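Local coordinates for fibronectin type III domain-containing protein (Simiduia agarivorans, PDB 6P2K), which is the beta-propeller part of a longer family 74 glycoside hydrolase that probably cleaves xyloglucan-type polysaccharides, at residues A456-S468 and N476-S488. Sequence-based numbering, arbitrary orientation.
Sequences AWGVPTVVAQATS and NGRLWAKRLNTHS. With PE3 (3,6,9,12,15,18,21,24,27,30,33,36,39-tridecaoxahentetracontane-1,41-diol), chain V.
V462, L484 and W480 bury the most surface where strands 459-467 and 478-483 run antiparallel, and they illustrate how side chains finish what a backbone pairing begins. On V462, CG2 lies beside the backbone N, with CG1 anti to it (chi1 -159°), which turns CG2 toward the isobutyl end of L484; the two side chains cross at a slant, CG2 to CD2 3.7 Å apart. L484 sits beyond the T461-R483 pair, at the centre of an inverse gamma turn, yet its N still donates to P460 O at 2.8 Å, and its CB lies over the ring face of H487. That imidazole also meets P460 CG and hydrogen-bonds H409. Along the strands, V462 with K482 and A464 with W480 form the hydrogen-bonded pairs. The two strands are the middle pair of a four-stranded antiparallel sheet, flanked by 447-456 and 493-496: the up-and-down meander of a propeller blade. V463 and L479, on the other face from V462 and W480, pack against V514 of strand 511-516. The indole of W480 reaches across to A466 on the partner strand: CD1 touches A466 CB at 3.6 Å, and NE1 makes a weak, bent bond to A466 O (123° at the hydrogen). At the other end, where Q465 faces L479, the amide of Q465 adds to the pairing, next to the A466 N to R478 O bond. Bent at chi2 (65°), its chain lets OE1 accept from R478 N (3.1 Å) while NE2 donates to N476 O, which lies near the amide plane. T467 OG1 donates to N476 OD1 at 2.9 Å, from above the carbonyl plane, and the nearby guanidinium of R478 is salt-bridged to E495.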
ATOM      1  N   ALA B 456       8.409  21.985   1.329  1.00 21.68           N
ATOM      2  CA  ALA B 456       7.113  21.590   0.778  1.00 22.35           C
ATOM      3  C   ALA B 456       6.241  21.053   1.911  1.00 21.26           C
ATOM      4  O   ALA B 456       6.337  19.877   2.276  1.00 24.82           O
ATOM      5  CB  ALA B 456       7.286  20.555  -0.330  1.00 21.21           C
ATOM      6  N   TRP B 457       5.382  21.917   2.451  1.00 15.89           N
ATOM      7  CA  TRP B 457       4.481  21.556   3.547  1.00 21.39           C
ATOM      8  C   TRP B 457       5.250  20.966   4.727  1.00 22.50           C
ATOM      9  O   TRP B 457       4.812  20.006   5.362  1.00 25.21           O
ATOM     10  CB  TRP B 457       3.396  20.577   3.085  1.00 22.90           C
ATOM     11  CG  TRP B 457       2.608  20.989   1.870  1.00 27.98           C
ATOM     12  CD1 TRP B 457       2.431  20.257   0.731  1.00 29.46           C
ATOM     13  CD2 TRP B 457       1.861  22.201   1.685  1.00 26.57           C
ATOM     14  NE1 TRP B 457       1.634  20.938  -0.153  1.00 27.82           N
ATOM     15  CE2 TRP B 457       1.272  22.136   0.406  1.00 25.54           C
ATOM     16  CE3 TRP B 457       1.638  23.337   2.474  1.00 29.20           C
ATOM     17  CZ2 TRP B 457       0.476  23.161  -0.105  1.00 28.12           C
ATOM     18  CZ3 TRP B 457       0.848  24.356   1.963  1.00 30.41           C
ATOM     19  CH2 TRP B 457       0.276  24.259   0.685  1.00 28.27           C
ATOM     20  N   GLY B 458       6.419  21.534   5.017  1.00 25.62           N
ATOM     21  CA  GLY B 458       7.215  21.089   6.139  1.00 26.35           C
ATOM     22  C   GLY B 458       8.246  20.024   5.825  1.00 26.55           C
ATOM     23  O   GLY B 458       9.049  19.687   6.704  1.00 28.13           O
ATOM     24  N   VAL B 459       8.256  19.483   4.614  1.00 21.39           N
ATOM     25  CA  VAL B 459       9.219  18.461   4.212  1.00 24.21           C
ATOM     26  C   VAL B 459      10.336  19.144   3.430  1.00 22.53           C
ATOM     27  O   VAL B 459      10.057  19.763   2.392  1.00 20.88           O
ATOM     28  CB  VAL B 459       8.556  17.358   3.370  1.00 23.47           C
ATOM     29  CG1 VAL B 459       9.508  16.192   3.167  1.00 25.52           C
ATOM     30  CG2 VAL B 459       7.267  16.880   4.028  1.00 21.81           C
ATOM     31  N   PRO B 460      11.591  19.052   3.871  1.00 22.00           N
ATOM     32  CA  PRO B 460      12.685  19.651   3.100  1.00 21.80           C
ATOM     33  C   PRO B 460      12.788  19.005   1.727  1.00 21.28           C
ATOM     34  O   PRO B 460      12.667  17.788   1.582  1.00 22.30           O
ATOM     35  CB  PRO B 460      13.924  19.368   3.957  1.00 22.70           C
ATOM     36  CG  PRO B 460      13.546  18.200   4.814  1.00 23.76           C
ATOM     37  CD  PRO B 460      12.071  18.326   5.059  1.00 22.50           C
ATOM     38  N   THR B 461      13.004  19.838   0.713  1.00 19.70           N
ATOM     39  CA  THR B 461      12.882  19.412  -0.673  1.00 17.04           C
ATOM     40  C   THR B 461      14.010  20.016  -1.492  1.00 21.57           C
ATOM     41  O   THR B 461      14.127  21.244  -1.582  1.00 16.61           O
ATOM     42  CB  THR B 461      11.524  19.829  -1.247  1.00 16.29           C
ATOM     43  OG1 THR B 461      10.478  19.282  -0.435  1.00 20.28           O
ATOM     44  CG2 THR B 461      11.365  19.339  -2.680  1.00 17.73           C
ATOM     45  N   VAL B 462      14.833  19.152  -2.093  1.00 16.79           N
ATOM     46  CA  VAL B 462      15.868  19.610  -3.007  1.00 17.22           C
ATOM     47  C   VAL B 462      15.213  20.202  -4.246  1.00 17.38           C
ATOM     48  O   VAL B 462      14.240  19.651  -4.773  1.00 20.57           O
ATOM     49  CB  VAL B 462      16.799  18.446  -3.390  1.00 18.55           C
ATOM     50  CG1 VAL B 462      18.136  18.970  -3.907  1.00 15.01           C
ATOM     51  CG2 VAL B 462      16.988  17.496  -2.217  1.00 14.59           C
ATOM     52  N   VAL B 463      15.734  21.334  -4.713  1.00 13.55           N
ATOM     53  CA  VAL B 463      15.369  21.902  -6.005  1.00 18.50           C
ATOM     54  C   VAL B 463      16.634  22.007  -6.843  1.00 17.90           C
ATOM     55  O   VAL B 463      17.716  22.288  -6.315  1.00 16.18           O
ATOM     56  CB  VAL B 463      14.683  23.279  -5.873  1.00 18.24           C
ATOM     57  CG1 VAL B 463      13.402  23.154  -5.078  1.00 18.05           C
ATOM     58  CG2 VAL B 463      15.619  24.302  -5.229  1.00 17.43           C
ATOM     59  N   ALA B 464      16.506  21.763  -8.146  1.00 15.86           N
ATOM     60  CA  ALA B 464      17.680  21.720  -9.003  1.00 17.33           C
ATOM     61  C   ALA B 464      17.335  22.152 -10.419  1.00 18.16           C
ATOM     62  O   ALA B 464      16.261  21.834 -10.939  1.00 16.31           O
ATOM     63  CB  ALA B 464      18.294  20.312  -9.032  1.00 15.69           C
ATOM     64  N   GLN B 465      18.255  22.895 -11.025  1.00 17.32           N
ATOM     65  CA  GLN B 465      18.309  23.023 -12.473  1.00 19.44           C
ATOM     66  C   GLN B 465      19.052  21.804 -13.009  1.00 19.96           C
ATOM     67  O   GLN B 465      20.225  21.598 -12.680  1.00 22.56           O
ATOM     68  CB  GLN B 465      19.008  24.327 -12.859  1.00 17.68           C
ATOM     69  CG  GLN B 465      19.758  24.309 -14.187  1.00 19.31           C
ATOM     70  CD  GLN B 465      18.837  24.121 -15.378  1.00 23.05           C
ATOM     71  OE1 GLN B 465      17.679  24.541 -15.355  1.00 20.71           O
ATOM     72  NE2 GLN B 465      19.351  23.490 -16.429  1.00 21.83           N
ATOM     73  N   ALA B 466      18.367  20.969 -13.790  1.00 15.76           N
ATOM     74  CA  ALA B 466      18.943  19.704 -14.237  1.00 16.51           C
ATOM     75  C   ALA B 466      18.488  19.405 -15.654  1.00 18.08           C
ATOM     76  O   ALA B 466      17.287  19.409 -15.935  1.00 17.63           O
ATOM     77  CB  ALA B 466      18.547  18.553 -13.305  1.00 12.62           C
ATOM     78  N   THR B 467      19.445  19.120 -16.535  1.00 15.46           N
ATOM     79  CA  THR B 467      19.141  18.984 -17.951  1.00 12.68           C
ATOM     80  C   THR B 467      20.210  18.128 -18.612  1.00 16.71           C
ATOM     81  O   THR B 467      21.215  17.760 -17.998  1.00 14.80           O
ATOM     82  CB  THR B 467      19.053  20.357 -18.620  1.00 17.89           C
ATOM     83  OG1 THR B 467      18.565  20.213 -19.958  1.00 23.72           O
ATOM     84  CG2 THR B 467      20.425  21.005 -18.655  1.00 15.94           C
ATOM     85  N   SER B 468      19.977  17.817 -19.885  1.00 17.86           N
ATOM     86  CA  SER B 468      20.918  17.034 -20.666  1.00 18.67           C
ATOM     87  C   SER B 468      22.002  17.930 -21.258  1.00 20.94           C
ATOM     88  O   SER B 468      21.892  19.157 -21.281  1.00 20.00           O
ATOM     89  CB  SER B 468      20.189  16.280 -21.779  1.00 22.99           C
ATOM     90  OG  SER B 468      19.352  17.152 -22.524  1.00 23.82           O
ATOM     91  N   ASN B 476      18.725  23.078 -21.872  1.00 15.47           N
ATOM     92  CA  ASN B 476      17.588  23.930 -21.544  1.00 16.11           C
ATOM     93  C   ASN B 476      17.412  23.987 -20.032  1.00 16.71           C
ATOM     94  O   ASN B 476      18.098  23.297 -19.276  1.00 18.20           O
ATOM     95  CB  ASN B 476      16.306  23.430 -22.218  1.00 19.81           C
ATOM     96  CG  ASN B 476      16.169  21.925 -22.162  1.00 24.49           C
ATOM     97  OD1 ASN B 476      16.087  21.334 -21.083  1.00 28.38           O
ATOM     98  ND2 ASN B 476      16.150  21.292 -23.327  1.00 21.93           N
ATOM     99  N   GLY B 477      16.475  24.832 -19.602  1.00 17.21           N
ATOM    100  CA  GLY B 477      16.152  24.957 -18.194  1.00 17.08           C
ATOM    101  C   GLY B 477      15.038  24.010 -17.799  1.00 17.81           C
ATOM    102  O   GLY B 477      13.999  23.947 -18.460  1.00 21.07           O
ATOM    103  N   ARG B 478      15.267  23.263 -16.721  1.00 18.68           N
ATOM    104  CA  ARG B 478      14.270  22.371 -16.139  1.00 21.34           C
ATOM    105  C   ARG B 478      14.374  22.452 -14.625  1.00 23.09           C
ATOM    106  O   ARG B 478      15.477  22.385 -14.073  1.00 19.48           O
ATOM    107  CB  ARG B 478      14.471  20.914 -16.569  1.00 20.56           C
ATOM    108  CG  ARG B 478      14.454  20.635 -18.051  1.00 23.03           C
ATOM    109  CD  ARG B 478      14.706  19.149 -18.263  1.00 23.94           C
ATOM    110  NE  ARG B 478      14.731  18.757 -19.667  1.00 30.52           N
ATOM    111  CZ  ARG B 478      13.726  18.147 -20.287  1.00 32.58           C
ATOM    112  NH1 ARG B 478      12.607  17.868 -19.629  1.00 29.58           N
ATOM    113  NH2 ARG B 478      13.837  17.816 -21.566  1.00 32.04           N
ATOM    114  N   LEU B 479      13.232  22.570 -13.956  1.00 18.44           N
ATOM    115  CA  LEU B 479      13.181  22.624 -12.501  1.00 16.26           C
ATOM    116  C   LEU B 479      12.752  21.260 -11.969  1.00 17.80           C
ATOM    117  O   LEU B 479      11.645  20.795 -12.261  1.00 15.47           O
ATOM    118  CB  LEU B 479      12.218  23.717 -12.039  1.00 19.02           C
ATOM    119  CG  LEU B 479      12.077  23.922 -10.532  1.00 19.54           C
ATOM    120  CD1 LEU B 479      13.350  24.524  -9.949  1.00 19.63           C
ATOM    121  CD2 LEU B 479      10.876  24.803 -10.245  1.00 19.06           C
ATOM    122  N   TRP B 480      13.632  20.616 -11.204  1.00 15.59           N
ATOM    123  CA  TRP B 480      13.350  19.328 -10.589  1.00 14.63           C
ATOM    124  C   TRP B 480      13.302  19.473  -9.072  1.00 18.48           C
ATOM    125  O   TRP B 480      13.934  20.364  -8.495  1.00 15.90           O
ATOM    126  CB  TRP B 480      14.401  18.280 -10.975  1.00 11.85           C
ATOM    127  CG  TRP B 480      14.428  17.958 -12.441  1.00 15.04           C
ATOM    128  CD1 TRP B 480      14.942  18.733 -13.443  1.00 15.04           C
ATOM    129  CD2 TRP B 480      13.930  16.769 -13.069  1.00 14.60           C
ATOM    130  NE1 TRP B 480      14.786  18.103 -14.656  1.00 18.27           N
ATOM    131  CE2 TRP B 480      14.169  16.896 -14.452  1.00 16.99           C
ATOM    132  CE3 TRP B 480      13.301  15.611 -12.593  1.00 15.91           C
ATOM    133  CZ2 TRP B 480      13.805  15.909 -15.365  1.00 13.18           C
ATOM    134  CZ3 TRP B 480      12.938  14.630 -13.502  1.00 14.97           C
ATOM    135  CH2 TRP B 480      13.189  14.787 -14.874  1.00 17.12           C
ATOM    136  N   ALA B 481      12.547  18.582  -8.433  1.00 17.40           N
ATOM    137  CA  ALA B 481      12.341  18.629  -6.991  1.00 17.00           C
ATOM    138  C   ALA B 481      12.393  17.224  -6.414  1.00 18.78           C
ATOM    139  O   ALA B 481      11.782  16.303  -6.967  1.00 21.27           O
ATOM    140  CB  ALA B 481      10.998  19.285  -6.652  1.00 15.07           C
ATOM    141  N   LYS B 482      13.116  17.058  -5.305  1.00 18.06           N
ATOM    142  CA  LYS B 482      13.180  15.784  -4.593  1.00 21.35           C
ATOM    143  C   LYS B 482      12.791  16.018  -3.140  1.00 21.17           C
ATOM    144  O   LYS B 482      13.538  16.652  -2.387  1.00 19.33           O
ATOM    145  CB  LYS B 482      14.569  15.148  -4.675  1.00 22.09           C
ATOM    146  CG  LYS B 482      14.782  14.055  -3.621  1.00 20.43           C
ATOM    147  CD  LYS B 482      16.124  13.361  -3.762  1.00 18.64           C
ATOM    148  CE  LYS B 482      16.133  12.419  -4.959  1.00 19.43           C
ATOM    149  NZ  LYS B 482      17.430  11.686  -5.086  1.00 15.34           N
ATOM    150  N   ARG B 483      11.629  15.504  -2.748  1.00 19.42           N
ATOM    151  CA  ARG B 483      11.214  15.583  -1.357  1.00 20.21           C
ATOM    152  C   ARG B 483      12.050  14.626  -0.518  1.00 20.27           C
ATOM    153  O   ARG B 483      12.149  13.436  -0.828  1.00 18.37           O
ATOM    154  CB  ARG B 483       9.728  15.257  -1.230  1.00 22.38           C
ATOM    155  CG  ARG B 483       8.820  16.372  -1.718  1.00 25.57           C
ATOM    156  CD  ARG B 483       7.404  15.871  -1.953  1.00 34.02           C
ATOM    157  NE  ARG B 483       7.285  15.149  -3.218  1.00 37.90           N
ATOM    158  CZ  ARG B 483       6.133  14.909  -3.834  1.00 37.24           C
ATOM    159  NH1 ARG B 483       4.995  15.341  -3.300  1.00 28.80           N
ATOM    160  NH2 ARG B 483       6.117  14.243  -4.984  1.00 36.56           N
ATOM    161  N   LEU B 484      12.669  15.153   0.537  1.00 20.53           N
ATOM    162  CA  LEU B 484      13.534  14.353   1.403  1.00 23.05           C
ATOM    163  C   LEU B 484      12.696  13.708   2.508  1.00 26.17           C
ATOM    164  O   LEU B 484      12.829  14.000   3.698  1.00 26.13           O
ATOM    165  CB  LEU B 484      14.661  15.212   1.965  1.00 19.61           C
ATOM    166  CG  LEU B 484      15.598  15.803   0.906  1.00 18.98           C
ATOM    167  CD1 LEU B 484      16.549  16.821   1.526  1.00 17.37           C
ATOM    168  CD2 LEU B 484      16.374  14.698   0.200  1.00 12.08           C
ATOM    169  N   ASN B 485      11.806  12.811   2.072  1.00 23.52           N
ATOM    170  CA  ASN B 485      10.938  12.110   3.011  1.00 24.92           C
ATOM    171  C   ASN B 485      11.743  11.226   3.954  1.00 24.81           C
ATOM    172  O   ASN B 485      11.427  11.127   5.144  1.00 25.56           O
ATOM    173  CB  ASN B 485       9.909  11.273   2.251  1.00 25.14           C
ATOM    174  CG  ASN B 485       8.906  12.122   1.496  1.00 26.42           C
ATOM    175  OD1 ASN B 485       8.305  13.037   2.056  1.00 26.97           O
ATOM    176  ND2 ASN B 485       8.723  11.825   0.215  1.00 25.79           N
ATOM    177  N   THR B 486      12.786  10.575   3.441  1.00 25.00           N
ATOM    178  CA  THR B 486      13.574   9.646   4.234  1.00 21.99           C
ATOM    179  C   THR B 486      15.052   9.999   4.308  1.00 22.12           C
ATOM    180  O   THR B 486      15.779   9.348   5.067  1.00 27.22           O
ATOM    181  CB  THR B 486      13.441   8.215   3.684  1.00 25.78           C
ATOM    182  OG1 THR B 486      13.936   8.164   2.339  1.00 25.03           O
ATOM    183  CG2 THR B 486      11.990   7.759   3.709  1.00 28.37           C
ATOM    184  N   HIS B 487      15.513  11.005   3.564  1.00 18.14           N
ATOM    185  CA  HIS B 487      16.940  11.314   3.460  1.00 20.34           C
ATOM    186  C   HIS B 487      17.724  10.054   3.101  1.00 23.71           C
ATOM    187  O   HIS B 487      18.721   9.697   3.735  1.00 20.95           O
ATOM    188  CB  HIS B 487      17.465  11.949   4.751  1.00 19.60           C
ATOM    189  CG  HIS B 487      16.902  13.309   5.026  1.00 23.60           C
ATOM    190  ND1 HIS B 487      15.632  13.502   5.527  1.00 24.50           N
ATOM    191  CD2 HIS B 487      17.432  14.545   4.862  1.00 24.53           C
ATOM    192  CE1 HIS B 487      15.405  14.797   5.664  1.00 23.59           C
ATOM    193  NE2 HIS B 487      16.483  15.452   5.269  1.00 25.03           N
ATOM    194  N   SER B 488      17.244   9.366   2.074  1.00 23.46           N
ATOM    195  CA  SER B 488      17.758   8.058   1.696  1.00 22.49           C
ATOM    196  C   SER B 488      17.637   7.928   0.189  1.00 22.83           C
ATOM    197  O   SER B 488      16.950   8.727  -0.459  1.00 21.51           O
ATOM    198  CB  SER B 488      16.989   6.937   2.407  1.00 20.76           C
ATOM    199  OG  SER B 488      15.981   6.415   1.565  1.00 24.83           O
TER
HETATM  200  O43 PE3 V 807      11.557  21.403   6.869  1.00 71.35           O
HETATM  201  C42 PE3 V 807      12.091  22.704   6.615  1.00 69.00           C
HETATM  202  C41 PE3 V 807      13.164  22.622   5.528  1.00 67.70           C
HETATM  203  O40 PE3 V 807      13.667  23.948   5.322  1.00 68.96           O
HETATM  204  C39 PE3 V 807      14.698  23.960   4.327  1.00 68.17           C
HETATM  205  C38 PE3 V 807      15.187  25.392   4.153  1.00 68.47           C
HETATM  206  O37 PE3 V 807      15.708  25.888   5.400  1.00 69.22           O
HETATM  207  O   HOH W   1      16.877  18.172 -21.786  1.00 20.18           O